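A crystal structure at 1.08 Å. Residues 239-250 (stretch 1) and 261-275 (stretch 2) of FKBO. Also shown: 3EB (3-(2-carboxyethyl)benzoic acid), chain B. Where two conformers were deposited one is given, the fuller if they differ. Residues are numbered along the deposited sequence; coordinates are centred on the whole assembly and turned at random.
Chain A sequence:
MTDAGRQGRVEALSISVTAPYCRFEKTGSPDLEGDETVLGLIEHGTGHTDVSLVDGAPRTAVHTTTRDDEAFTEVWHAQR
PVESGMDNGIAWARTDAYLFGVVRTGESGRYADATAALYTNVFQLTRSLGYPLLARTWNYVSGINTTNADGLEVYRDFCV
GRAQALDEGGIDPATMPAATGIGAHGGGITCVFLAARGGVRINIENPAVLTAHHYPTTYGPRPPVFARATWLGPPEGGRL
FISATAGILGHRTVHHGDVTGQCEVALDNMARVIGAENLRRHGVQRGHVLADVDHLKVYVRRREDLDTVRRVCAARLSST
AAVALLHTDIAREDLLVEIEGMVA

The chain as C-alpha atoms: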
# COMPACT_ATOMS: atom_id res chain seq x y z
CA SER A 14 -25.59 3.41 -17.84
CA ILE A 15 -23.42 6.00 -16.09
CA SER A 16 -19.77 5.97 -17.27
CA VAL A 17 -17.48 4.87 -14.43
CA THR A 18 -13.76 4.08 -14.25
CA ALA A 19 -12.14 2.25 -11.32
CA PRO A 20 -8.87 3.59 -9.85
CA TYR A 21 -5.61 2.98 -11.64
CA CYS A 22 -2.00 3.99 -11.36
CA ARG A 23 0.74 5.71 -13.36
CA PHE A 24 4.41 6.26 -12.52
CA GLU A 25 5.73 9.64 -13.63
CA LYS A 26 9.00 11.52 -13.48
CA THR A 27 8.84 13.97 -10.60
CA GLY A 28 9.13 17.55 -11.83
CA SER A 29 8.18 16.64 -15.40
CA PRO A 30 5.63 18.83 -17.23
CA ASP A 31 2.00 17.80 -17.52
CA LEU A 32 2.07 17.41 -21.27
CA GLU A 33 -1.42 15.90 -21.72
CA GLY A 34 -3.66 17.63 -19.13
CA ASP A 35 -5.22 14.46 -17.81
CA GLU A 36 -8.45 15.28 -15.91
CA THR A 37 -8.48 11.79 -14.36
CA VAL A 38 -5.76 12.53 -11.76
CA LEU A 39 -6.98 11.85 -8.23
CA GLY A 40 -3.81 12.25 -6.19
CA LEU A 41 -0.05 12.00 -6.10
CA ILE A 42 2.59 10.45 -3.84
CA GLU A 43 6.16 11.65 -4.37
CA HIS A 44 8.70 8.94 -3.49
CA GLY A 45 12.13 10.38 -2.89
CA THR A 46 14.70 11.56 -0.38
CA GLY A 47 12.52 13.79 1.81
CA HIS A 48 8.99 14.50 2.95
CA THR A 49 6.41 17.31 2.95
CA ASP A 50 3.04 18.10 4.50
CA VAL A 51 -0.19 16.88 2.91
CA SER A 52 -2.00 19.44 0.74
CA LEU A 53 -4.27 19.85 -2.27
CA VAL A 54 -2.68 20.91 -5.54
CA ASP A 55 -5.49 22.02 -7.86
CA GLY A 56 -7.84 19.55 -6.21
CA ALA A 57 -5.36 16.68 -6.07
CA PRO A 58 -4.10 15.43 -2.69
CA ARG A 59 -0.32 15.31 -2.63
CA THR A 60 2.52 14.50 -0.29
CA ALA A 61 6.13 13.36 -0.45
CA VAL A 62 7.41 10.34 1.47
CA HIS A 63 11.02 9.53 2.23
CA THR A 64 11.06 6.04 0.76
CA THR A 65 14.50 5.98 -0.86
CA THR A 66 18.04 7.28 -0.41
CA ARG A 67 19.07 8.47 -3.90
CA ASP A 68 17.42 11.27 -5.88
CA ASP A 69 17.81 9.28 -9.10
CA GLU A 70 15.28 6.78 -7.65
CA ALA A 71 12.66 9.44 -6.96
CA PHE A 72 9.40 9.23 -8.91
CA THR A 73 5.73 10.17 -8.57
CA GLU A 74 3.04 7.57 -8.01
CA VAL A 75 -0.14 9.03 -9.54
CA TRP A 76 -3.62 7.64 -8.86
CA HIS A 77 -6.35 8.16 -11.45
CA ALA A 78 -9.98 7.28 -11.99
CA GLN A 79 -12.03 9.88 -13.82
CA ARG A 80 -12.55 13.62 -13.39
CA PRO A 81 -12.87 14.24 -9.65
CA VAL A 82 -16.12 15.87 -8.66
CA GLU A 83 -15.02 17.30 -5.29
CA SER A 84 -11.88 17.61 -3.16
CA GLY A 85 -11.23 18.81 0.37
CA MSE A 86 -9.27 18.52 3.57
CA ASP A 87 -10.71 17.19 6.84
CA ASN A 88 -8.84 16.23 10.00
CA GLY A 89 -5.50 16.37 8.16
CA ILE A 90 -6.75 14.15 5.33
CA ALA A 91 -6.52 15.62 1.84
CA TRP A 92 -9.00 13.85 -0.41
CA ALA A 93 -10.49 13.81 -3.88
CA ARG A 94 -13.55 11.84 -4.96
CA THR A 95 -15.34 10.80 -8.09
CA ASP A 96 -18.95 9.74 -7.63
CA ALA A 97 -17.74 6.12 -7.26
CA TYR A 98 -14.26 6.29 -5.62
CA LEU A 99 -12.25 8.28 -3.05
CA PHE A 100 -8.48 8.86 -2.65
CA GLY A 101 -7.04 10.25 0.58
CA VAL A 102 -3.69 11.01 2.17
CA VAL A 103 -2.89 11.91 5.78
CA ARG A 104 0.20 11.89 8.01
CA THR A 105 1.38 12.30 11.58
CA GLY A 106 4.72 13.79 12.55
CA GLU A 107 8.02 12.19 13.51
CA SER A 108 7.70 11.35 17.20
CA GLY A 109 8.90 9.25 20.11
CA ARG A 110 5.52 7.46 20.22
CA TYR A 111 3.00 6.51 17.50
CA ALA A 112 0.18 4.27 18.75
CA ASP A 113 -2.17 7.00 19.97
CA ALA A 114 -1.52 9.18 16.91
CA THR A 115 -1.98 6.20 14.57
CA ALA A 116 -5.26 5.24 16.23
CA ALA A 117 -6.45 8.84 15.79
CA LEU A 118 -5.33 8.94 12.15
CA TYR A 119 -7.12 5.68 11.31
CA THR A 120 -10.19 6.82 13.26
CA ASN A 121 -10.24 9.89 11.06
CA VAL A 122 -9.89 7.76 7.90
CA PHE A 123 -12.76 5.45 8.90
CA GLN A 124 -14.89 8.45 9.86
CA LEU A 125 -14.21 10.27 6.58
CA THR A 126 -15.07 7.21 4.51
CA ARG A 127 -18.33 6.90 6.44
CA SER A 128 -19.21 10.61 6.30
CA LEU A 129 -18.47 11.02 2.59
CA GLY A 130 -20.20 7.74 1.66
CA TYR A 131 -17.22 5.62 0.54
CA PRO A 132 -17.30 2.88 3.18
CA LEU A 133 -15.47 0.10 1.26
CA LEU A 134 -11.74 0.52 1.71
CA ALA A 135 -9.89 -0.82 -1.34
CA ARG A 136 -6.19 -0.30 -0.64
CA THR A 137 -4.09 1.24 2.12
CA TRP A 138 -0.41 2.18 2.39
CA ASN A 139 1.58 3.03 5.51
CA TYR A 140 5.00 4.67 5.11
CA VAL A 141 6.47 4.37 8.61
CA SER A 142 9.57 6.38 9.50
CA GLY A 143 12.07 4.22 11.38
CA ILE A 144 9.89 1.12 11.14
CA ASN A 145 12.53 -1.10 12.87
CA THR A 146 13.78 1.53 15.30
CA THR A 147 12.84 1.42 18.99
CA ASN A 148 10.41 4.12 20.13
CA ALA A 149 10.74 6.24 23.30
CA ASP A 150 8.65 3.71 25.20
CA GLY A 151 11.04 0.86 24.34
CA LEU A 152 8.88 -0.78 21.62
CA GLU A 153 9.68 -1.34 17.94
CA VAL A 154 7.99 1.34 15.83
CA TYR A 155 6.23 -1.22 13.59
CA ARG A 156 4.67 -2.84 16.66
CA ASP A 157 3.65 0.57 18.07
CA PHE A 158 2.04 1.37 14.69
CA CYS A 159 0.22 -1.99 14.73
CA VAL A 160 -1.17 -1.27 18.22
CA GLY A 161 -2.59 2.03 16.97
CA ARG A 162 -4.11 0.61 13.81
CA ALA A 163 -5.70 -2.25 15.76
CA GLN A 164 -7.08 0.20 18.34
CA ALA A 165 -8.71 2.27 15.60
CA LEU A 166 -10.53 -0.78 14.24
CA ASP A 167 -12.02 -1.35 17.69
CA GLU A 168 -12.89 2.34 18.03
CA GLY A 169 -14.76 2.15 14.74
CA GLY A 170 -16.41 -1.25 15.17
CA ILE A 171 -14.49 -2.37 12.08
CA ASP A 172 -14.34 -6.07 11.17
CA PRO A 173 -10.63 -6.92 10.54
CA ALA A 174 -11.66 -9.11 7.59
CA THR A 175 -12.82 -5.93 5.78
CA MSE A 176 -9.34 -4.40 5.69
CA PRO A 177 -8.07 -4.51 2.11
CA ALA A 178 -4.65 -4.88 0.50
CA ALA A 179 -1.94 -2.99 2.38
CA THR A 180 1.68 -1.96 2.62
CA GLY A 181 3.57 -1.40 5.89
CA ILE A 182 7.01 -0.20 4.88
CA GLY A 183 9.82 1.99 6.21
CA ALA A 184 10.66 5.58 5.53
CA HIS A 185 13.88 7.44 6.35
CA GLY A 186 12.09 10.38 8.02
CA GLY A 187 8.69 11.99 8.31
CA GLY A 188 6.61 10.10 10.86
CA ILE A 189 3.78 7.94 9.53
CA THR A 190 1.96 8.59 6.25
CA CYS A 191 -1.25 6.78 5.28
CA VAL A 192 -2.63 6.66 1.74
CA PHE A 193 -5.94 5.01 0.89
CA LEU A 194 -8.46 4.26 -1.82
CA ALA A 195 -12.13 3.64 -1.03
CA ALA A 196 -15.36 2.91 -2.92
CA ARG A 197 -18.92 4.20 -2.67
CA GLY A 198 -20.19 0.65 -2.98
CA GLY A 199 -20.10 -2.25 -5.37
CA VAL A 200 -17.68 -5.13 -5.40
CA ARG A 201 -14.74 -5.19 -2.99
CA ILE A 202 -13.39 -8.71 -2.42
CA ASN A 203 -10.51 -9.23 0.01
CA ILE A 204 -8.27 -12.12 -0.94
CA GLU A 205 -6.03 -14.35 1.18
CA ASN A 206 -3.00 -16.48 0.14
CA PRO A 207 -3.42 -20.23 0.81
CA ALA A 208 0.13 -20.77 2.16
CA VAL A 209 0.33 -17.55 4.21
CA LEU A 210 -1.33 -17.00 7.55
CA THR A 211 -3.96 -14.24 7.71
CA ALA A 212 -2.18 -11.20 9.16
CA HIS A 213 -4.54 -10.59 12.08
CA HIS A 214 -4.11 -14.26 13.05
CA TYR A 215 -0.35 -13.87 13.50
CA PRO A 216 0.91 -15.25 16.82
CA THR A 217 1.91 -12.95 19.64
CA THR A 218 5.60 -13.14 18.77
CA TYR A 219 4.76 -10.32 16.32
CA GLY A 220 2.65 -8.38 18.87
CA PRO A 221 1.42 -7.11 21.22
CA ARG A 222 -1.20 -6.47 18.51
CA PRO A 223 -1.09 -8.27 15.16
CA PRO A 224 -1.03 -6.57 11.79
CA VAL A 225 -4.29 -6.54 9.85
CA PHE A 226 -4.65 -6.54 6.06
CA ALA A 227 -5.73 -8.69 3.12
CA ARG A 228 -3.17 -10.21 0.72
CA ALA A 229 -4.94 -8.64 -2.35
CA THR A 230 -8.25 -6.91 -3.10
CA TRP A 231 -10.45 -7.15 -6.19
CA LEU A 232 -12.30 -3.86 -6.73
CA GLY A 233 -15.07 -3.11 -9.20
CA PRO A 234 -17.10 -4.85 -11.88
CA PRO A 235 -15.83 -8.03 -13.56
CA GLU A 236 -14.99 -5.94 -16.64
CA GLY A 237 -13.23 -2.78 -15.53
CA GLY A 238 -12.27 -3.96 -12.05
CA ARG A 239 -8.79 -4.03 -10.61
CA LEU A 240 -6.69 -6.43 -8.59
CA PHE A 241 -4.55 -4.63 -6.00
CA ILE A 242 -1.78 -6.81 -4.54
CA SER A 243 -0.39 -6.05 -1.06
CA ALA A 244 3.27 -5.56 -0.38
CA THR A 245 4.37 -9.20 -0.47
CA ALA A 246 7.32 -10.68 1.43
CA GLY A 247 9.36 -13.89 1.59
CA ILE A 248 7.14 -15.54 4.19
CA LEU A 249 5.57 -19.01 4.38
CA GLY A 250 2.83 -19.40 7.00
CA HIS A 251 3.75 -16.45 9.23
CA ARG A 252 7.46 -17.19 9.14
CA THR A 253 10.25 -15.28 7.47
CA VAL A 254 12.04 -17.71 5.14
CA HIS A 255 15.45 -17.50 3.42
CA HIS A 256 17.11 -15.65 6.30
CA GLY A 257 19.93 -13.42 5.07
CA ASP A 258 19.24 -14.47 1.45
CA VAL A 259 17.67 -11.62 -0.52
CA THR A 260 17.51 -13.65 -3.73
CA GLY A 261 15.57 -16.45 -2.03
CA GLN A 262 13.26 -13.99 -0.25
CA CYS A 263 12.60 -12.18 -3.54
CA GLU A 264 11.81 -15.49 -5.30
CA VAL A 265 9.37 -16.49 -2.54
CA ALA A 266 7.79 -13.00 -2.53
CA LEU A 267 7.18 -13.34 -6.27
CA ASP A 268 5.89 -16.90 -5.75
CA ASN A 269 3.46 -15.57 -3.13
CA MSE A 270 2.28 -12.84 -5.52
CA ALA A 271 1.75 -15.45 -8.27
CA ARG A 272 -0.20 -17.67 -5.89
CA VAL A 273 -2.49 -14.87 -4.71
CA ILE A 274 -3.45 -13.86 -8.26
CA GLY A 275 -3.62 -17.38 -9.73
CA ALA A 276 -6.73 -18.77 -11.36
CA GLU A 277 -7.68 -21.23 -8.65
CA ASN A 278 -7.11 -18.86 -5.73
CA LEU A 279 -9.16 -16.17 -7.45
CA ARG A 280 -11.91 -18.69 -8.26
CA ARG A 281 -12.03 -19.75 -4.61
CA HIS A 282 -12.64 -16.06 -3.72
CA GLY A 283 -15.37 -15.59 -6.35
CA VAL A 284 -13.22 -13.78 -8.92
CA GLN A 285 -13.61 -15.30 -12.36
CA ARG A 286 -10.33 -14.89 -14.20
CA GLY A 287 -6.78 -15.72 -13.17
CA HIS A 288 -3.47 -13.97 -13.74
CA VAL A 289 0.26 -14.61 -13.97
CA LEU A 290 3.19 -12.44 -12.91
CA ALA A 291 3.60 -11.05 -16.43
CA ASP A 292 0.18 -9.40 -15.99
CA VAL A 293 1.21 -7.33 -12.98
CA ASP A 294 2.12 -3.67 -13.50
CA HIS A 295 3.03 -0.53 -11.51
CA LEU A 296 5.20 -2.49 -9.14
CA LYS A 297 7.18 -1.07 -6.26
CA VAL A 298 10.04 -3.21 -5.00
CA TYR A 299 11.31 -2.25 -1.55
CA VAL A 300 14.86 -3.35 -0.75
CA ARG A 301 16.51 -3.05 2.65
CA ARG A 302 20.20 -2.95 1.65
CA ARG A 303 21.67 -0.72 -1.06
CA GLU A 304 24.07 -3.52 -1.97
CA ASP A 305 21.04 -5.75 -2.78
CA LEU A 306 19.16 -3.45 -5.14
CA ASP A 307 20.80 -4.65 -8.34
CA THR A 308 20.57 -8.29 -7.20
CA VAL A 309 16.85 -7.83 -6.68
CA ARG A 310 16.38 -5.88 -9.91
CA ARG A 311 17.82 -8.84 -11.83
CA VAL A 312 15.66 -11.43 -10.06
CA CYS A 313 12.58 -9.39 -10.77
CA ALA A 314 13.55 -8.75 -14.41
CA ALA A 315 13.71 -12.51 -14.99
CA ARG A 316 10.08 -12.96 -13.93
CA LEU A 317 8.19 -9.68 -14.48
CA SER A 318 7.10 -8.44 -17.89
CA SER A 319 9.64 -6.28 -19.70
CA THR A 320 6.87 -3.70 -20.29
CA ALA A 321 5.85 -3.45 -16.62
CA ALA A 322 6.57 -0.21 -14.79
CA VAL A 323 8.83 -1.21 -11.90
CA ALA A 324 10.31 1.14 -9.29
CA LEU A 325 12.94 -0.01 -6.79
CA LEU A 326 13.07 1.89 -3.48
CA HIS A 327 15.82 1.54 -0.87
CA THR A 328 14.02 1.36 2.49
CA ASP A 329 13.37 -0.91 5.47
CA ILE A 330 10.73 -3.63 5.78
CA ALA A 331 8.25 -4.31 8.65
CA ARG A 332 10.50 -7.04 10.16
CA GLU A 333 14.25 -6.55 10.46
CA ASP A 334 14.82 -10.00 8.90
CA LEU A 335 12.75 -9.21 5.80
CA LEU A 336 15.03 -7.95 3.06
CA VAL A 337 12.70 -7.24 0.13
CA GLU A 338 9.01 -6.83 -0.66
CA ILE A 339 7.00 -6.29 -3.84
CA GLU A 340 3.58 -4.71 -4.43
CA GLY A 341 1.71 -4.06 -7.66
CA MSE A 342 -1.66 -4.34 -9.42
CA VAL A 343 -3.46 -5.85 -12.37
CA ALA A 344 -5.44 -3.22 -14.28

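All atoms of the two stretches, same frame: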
# COMPACT_ATOMS: atom_id res chain seq x y z
N ARG A 239 -10.23 -4.04 -10.83
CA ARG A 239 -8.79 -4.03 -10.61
C ARG A 239 -8.42 -5.03 -9.54
O ARG A 239 -9.20 -5.28 -8.61
CB ARG A 239 -8.33 -2.66 -10.07
CG ARG A 239 -8.90 -1.46 -10.81
CD ARG A 239 -8.40 -1.37 -12.24
NE ARG A 239 -8.78 -0.06 -12.79
CZ ARG A 239 -8.95 0.21 -14.07
NH1 ARG A 239 -8.74 -0.70 -15.01
NH2 ARG A 239 -9.31 1.43 -14.43
N LEU A 240 -7.22 -5.57 -9.64
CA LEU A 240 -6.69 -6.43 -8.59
C LEU A 240 -5.48 -5.75 -7.96
O LEU A 240 -4.44 -5.62 -8.58
CB LEU A 240 -6.30 -7.78 -9.19
CG LEU A 240 -5.82 -8.85 -8.21
CD1 LEU A 240 -6.86 -9.16 -7.14
CD2 LEU A 240 -5.52 -10.11 -9.04
N PHE A 241 -5.64 -5.28 -6.72
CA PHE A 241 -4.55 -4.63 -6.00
C PHE A 241 -3.85 -5.67 -5.12
O PHE A 241 -4.51 -6.33 -4.31
CB PHE A 241 -5.10 -3.53 -5.09
CG PHE A 241 -5.84 -2.45 -5.84
CD1 PHE A 241 -5.21 -1.70 -6.82
CD2 PHE A 241 -7.18 -2.19 -5.59
CE1 PHE A 241 -5.89 -0.70 -7.52
CE2 PHE A 241 -7.87 -1.19 -6.28
CZ PHE A 241 -7.22 -0.43 -7.23
N ILE A 242 -2.53 -5.82 -5.29
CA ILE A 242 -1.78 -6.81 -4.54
C ILE A 242 -1.02 -6.09 -3.42
O ILE A 242 -0.35 -5.08 -3.67
CB ILE A 242 -0.82 -7.58 -5.44
CG1 ILE A 242 -1.54 -8.15 -6.68
CG2 ILE A 242 -0.14 -8.70 -4.64
CD1 ILE A 242 -0.62 -8.39 -7.84
N SER A 243 -1.12 -6.61 -2.21
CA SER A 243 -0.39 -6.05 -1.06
C SER A 243 1.10 -6.10 -1.29
O SER A 243 1.59 -6.88 -2.11
CB SER A 243 -0.72 -6.85 0.18
OG SER A 243 -2.07 -6.62 0.52
N ALA A 244 1.84 -5.30 -0.51
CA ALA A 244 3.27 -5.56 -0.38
C ALA A 244 3.42 -7.00 0.09
O ALA A 244 2.77 -7.42 1.06
CB ALA A 244 3.88 -4.61 0.62
N THR A 245 4.26 -7.75 -0.62
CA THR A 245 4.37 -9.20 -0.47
C THR A 245 5.83 -9.57 -0.16
O THR A 245 6.73 -9.13 -0.88
CB THR A 245 3.90 -9.88 -1.76
OG1 THR A 245 2.55 -9.48 -2.05
CG2 THR A 245 3.93 -11.41 -1.61
N ALA A 246 6.01 -10.34 0.91
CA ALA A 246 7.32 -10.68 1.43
C ALA A 246 7.64 -12.16 1.26
O ALA A 246 6.77 -12.98 0.90
CB ALA A 246 7.38 -10.35 2.92
N GLY A 247 8.90 -12.50 1.56
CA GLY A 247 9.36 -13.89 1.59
C GLY A 247 9.00 -14.56 2.91
O GLY A 247 9.87 -14.75 3.79
N ILE A 248 7.72 -14.90 3.02
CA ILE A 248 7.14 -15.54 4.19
C ILE A 248 6.39 -16.80 3.73
O ILE A 248 5.80 -16.82 2.64
CB ILE A 248 6.16 -14.54 4.90
CG1 ILE A 248 6.93 -13.53 5.77
CG2 ILE A 248 5.13 -15.24 5.76
CD1 ILE A 248 6.10 -12.31 6.21
N LEU A 249 6.41 -17.82 4.58
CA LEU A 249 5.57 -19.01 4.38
C LEU A 249 4.90 -19.27 5.74
O LEU A 249 5.56 -19.28 6.79
CB LEU A 249 6.35 -20.18 3.76
CG LEU A 249 6.81 -19.92 2.29
CD1 LEU A 249 7.69 -21.06 1.81
CD2 LEU A 249 5.70 -19.60 1.20
N GLY A 250 3.58 -19.42 5.75
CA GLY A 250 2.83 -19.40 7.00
C GLY A 250 2.89 -17.98 7.53
O GLY A 250 2.50 -17.05 6.81
N GLY A 261 16.59 -15.50 -2.42
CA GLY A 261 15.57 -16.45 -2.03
C GLY A 261 14.30 -15.78 -1.52
O GLY A 261 13.18 -16.16 -1.89
N GLN A 262 14.44 -14.73 -0.70
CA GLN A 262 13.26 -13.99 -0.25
C GLN A 262 12.52 -13.38 -1.43
O GLN A 262 11.29 -13.38 -1.45
CB GLN A 262 13.59 -12.92 0.78
CG GLN A 262 14.01 -13.50 2.13
CD GLN A 262 14.03 -12.46 3.22
OE1 GLN A 262 13.55 -11.33 3.07
NE2 GLN A 262 14.58 -12.83 4.36
N CYS A 263 13.25 -12.83 -2.40
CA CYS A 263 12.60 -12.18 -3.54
C CYS A 263 11.85 -13.24 -4.37
O CYS A 263 10.72 -13.00 -4.82
CB CYS A 263 13.65 -11.47 -4.37
SG CYS A 263 12.95 -10.39 -5.65
N GLU A 264 12.47 -14.42 -4.56
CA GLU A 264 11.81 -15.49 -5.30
C GLU A 264 10.52 -15.94 -4.60
O GLU A 264 9.50 -16.15 -5.26
CB GLU A 264 12.76 -16.67 -5.49
CG GLU A 264 13.96 -16.38 -6.40
CD GLU A 264 13.64 -16.35 -7.90
OE1 GLU A 264 12.47 -16.50 -8.28
OE2 GLU A 264 14.58 -16.16 -8.70
N VAL A 265 10.56 -16.09 -3.27
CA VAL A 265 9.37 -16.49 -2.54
C VAL A 265 8.31 -15.38 -2.54
O VAL A 265 7.12 -15.65 -2.63
CB VAL A 265 9.71 -16.95 -1.11
CG1 VAL A 265 8.44 -17.16 -0.28
CG2 VAL A 265 10.51 -18.25 -1.19
N ALA A 266 8.73 -14.11 -2.44
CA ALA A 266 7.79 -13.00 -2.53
C ALA A 266 7.05 -13.06 -3.86
O ALA A 266 5.83 -12.91 -3.93
CB ALA A 266 8.51 -11.67 -2.36
N LEU A 267 7.79 -13.24 -4.95
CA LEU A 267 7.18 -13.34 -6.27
C LEU A 267 6.29 -14.58 -6.37
O LEU A 267 5.23 -14.53 -6.97
CB LEU A 267 8.27 -13.31 -7.34
CG LEU A 267 8.96 -11.96 -7.51
CD1 LEU A 267 10.24 -12.13 -8.35
CD2 LEU A 267 8.03 -10.96 -8.16
N ASP A 268 6.74 -15.71 -5.80
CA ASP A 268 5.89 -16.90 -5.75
C ASP A 268 4.59 -16.61 -5.02
O ASP A 268 3.52 -17.07 -5.44
CB ASP A 268 6.57 -18.06 -5.01
CG ASP A 268 7.76 -18.65 -5.73
OD1 ASP A 268 7.98 -18.39 -6.92
OD2 ASP A 268 8.49 -19.41 -5.03
N ASN A 269 4.66 -15.89 -3.90
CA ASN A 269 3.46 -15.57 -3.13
C ASN A 269 2.53 -14.68 -3.96
O ASN A 269 1.30 -14.87 -3.98
CB ASN A 269 3.82 -14.88 -1.83
CG ASN A 269 4.21 -15.87 -0.72
OD1 ASN A 269 3.67 -16.96 -0.65
ND2 ASN A 269 5.09 -15.44 0.19
N MSE A 270 3.09 -13.70 -4.66
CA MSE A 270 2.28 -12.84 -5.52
C MSE A 270 1.59 -13.68 -6.60
O MSE A 270 0.40 -13.49 -6.86
CB MSE A 270 3.18 -11.76 -6.12
CG MSE A 270 2.49 -10.88 -7.14
SE MSE A 270 3.62 -9.41 -7.77
CE MSE A 270 3.29 -8.14 -6.33
N ALA A 271 2.34 -14.60 -7.22
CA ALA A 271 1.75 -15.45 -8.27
C ALA A 271 0.65 -16.32 -7.70
O ALA A 271 -0.37 -16.54 -8.36
CB ALA A 271 2.82 -16.30 -8.93
N ARG A 272 0.81 -16.80 -6.48
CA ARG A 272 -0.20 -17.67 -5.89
C ARG A 272 -1.48 -16.89 -5.61
O ARG A 272 -2.58 -17.38 -5.86
CB ARG A 272 0.30 -18.34 -4.61
CG ARG A 272 -0.61 -19.48 -4.20
CD ARG A 272 -0.22 -20.16 -2.90
NE ARG A 272 1.18 -20.54 -2.97
CZ ARG A 272 2.16 -19.87 -2.38
NH1 ARG A 272 3.41 -20.24 -2.57
NH2 ARG A 272 1.90 -18.83 -1.60
N VAL A 273 -1.35 -15.67 -5.10
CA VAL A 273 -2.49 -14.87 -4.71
C VAL A 273 -3.38 -14.56 -5.91
O VAL A 273 -4.60 -14.55 -5.82
CB VAL A 273 -2.00 -13.57 -4.06
CG1 VAL A 273 -3.10 -12.54 -3.98
CG2 VAL A 273 -1.48 -13.88 -2.68
N ILE A 274 -2.73 -14.28 -7.05
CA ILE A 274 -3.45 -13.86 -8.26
C ILE A 274 -3.78 -15.01 -9.22
O ILE A 274 -4.37 -14.77 -10.27
CB ILE A 274 -2.68 -12.73 -9.01
CG1 ILE A 274 -1.43 -13.30 -9.71
CG2 ILE A 274 -2.38 -11.58 -8.06
CD1 ILE A 274 -0.58 -12.27 -10.46
N GLY A 275 -3.42 -16.23 -8.85
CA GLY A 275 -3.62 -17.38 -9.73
C GLY A 275 -5.07 -17.76 -9.87
O GLY A 275 -5.88 -17.51 -8.99
C 3EB B . 3.86 -9.58 6.11
O 3EB B . 3.46 -9.57 7.28
CA 3EB B . 4.96 -8.67 5.64
OAB 3EB B . 1.45 -3.90 8.33
OAD 3EB B . 0.32 -3.03 6.63
CAE 3EB B . 3.04 -6.63 4.42
CAF 3EB B . 1.95 -5.88 4.00
CAG 3EB B . 3.57 -6.47 5.70
CAH 3EB B . 1.38 -4.95 4.85
CAL 3EB B . 1.20 -3.84 7.11
CAM 3EB B . 2.96 -5.55 6.55
CAN 3EB B . 1.86 -4.79 6.15
OXT 3EB B . 3.42 -10.41 5.23
C2 3EB B . 4.80 -7.23 6.18
O HOH W 1 10.94 -10.72 2.21

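A helix packs across a β-strand through a mainly apolar interface, pinned near the strand's end by one asparagine side chain that hydrogen-bonds to two backbone carbonyls. The two elements run obliquely antiparallel, with 134° between their N-to-C directions and a closest axial approach of 6.9 Å, so the start of the strand lies near the end of the helix.

There, L240 and I242, alternate residues of the strand and therefore on the same side of it, both point toward the helix and converge on I274: L240 CD2 and I242 CD1 each lie 3.6 Å from I274 CG2. I242 also reaches the selenomethionine M270, its CG2 3.9 Å from M270 CE. Branched and flexible apolar chains suit this buried site, which offers them close nonpolar neighbours.

T245 continues the same side. Its hydroxyl OG1 donates to S243 O at 2.8 Å, within its own strand, while its methyl CG2 rests on the helix, 3.5 Å from N269 CB.

N269 makes the polar link. Its ND2 donates to A246 O at 3.1 Å and to I248 O at 2.9 Å, the second bond being nearly straight at 169°. One amide nitrogen carries two hydrogens and so can serve both carbonyls. Its OD1 accepts from R272 NH2 at 2.7 Å, so both ends of the amide are engaged.

Beside this link the backbones come close, with the CA atoms of G247 and Q262 4.3 Å apart. Glycine fits because an ideal CB on G247 would lie 2.9 Å from Q262 CA, a clash. A water bridges the same two residues, accepting from G247 N and donating to Q262 OE1, each at 2.8 Å. At the exposed margin, L249 CD2 approaches V265 CG1 at 4.0 Å, extending the apolar contact beyond the asparagine.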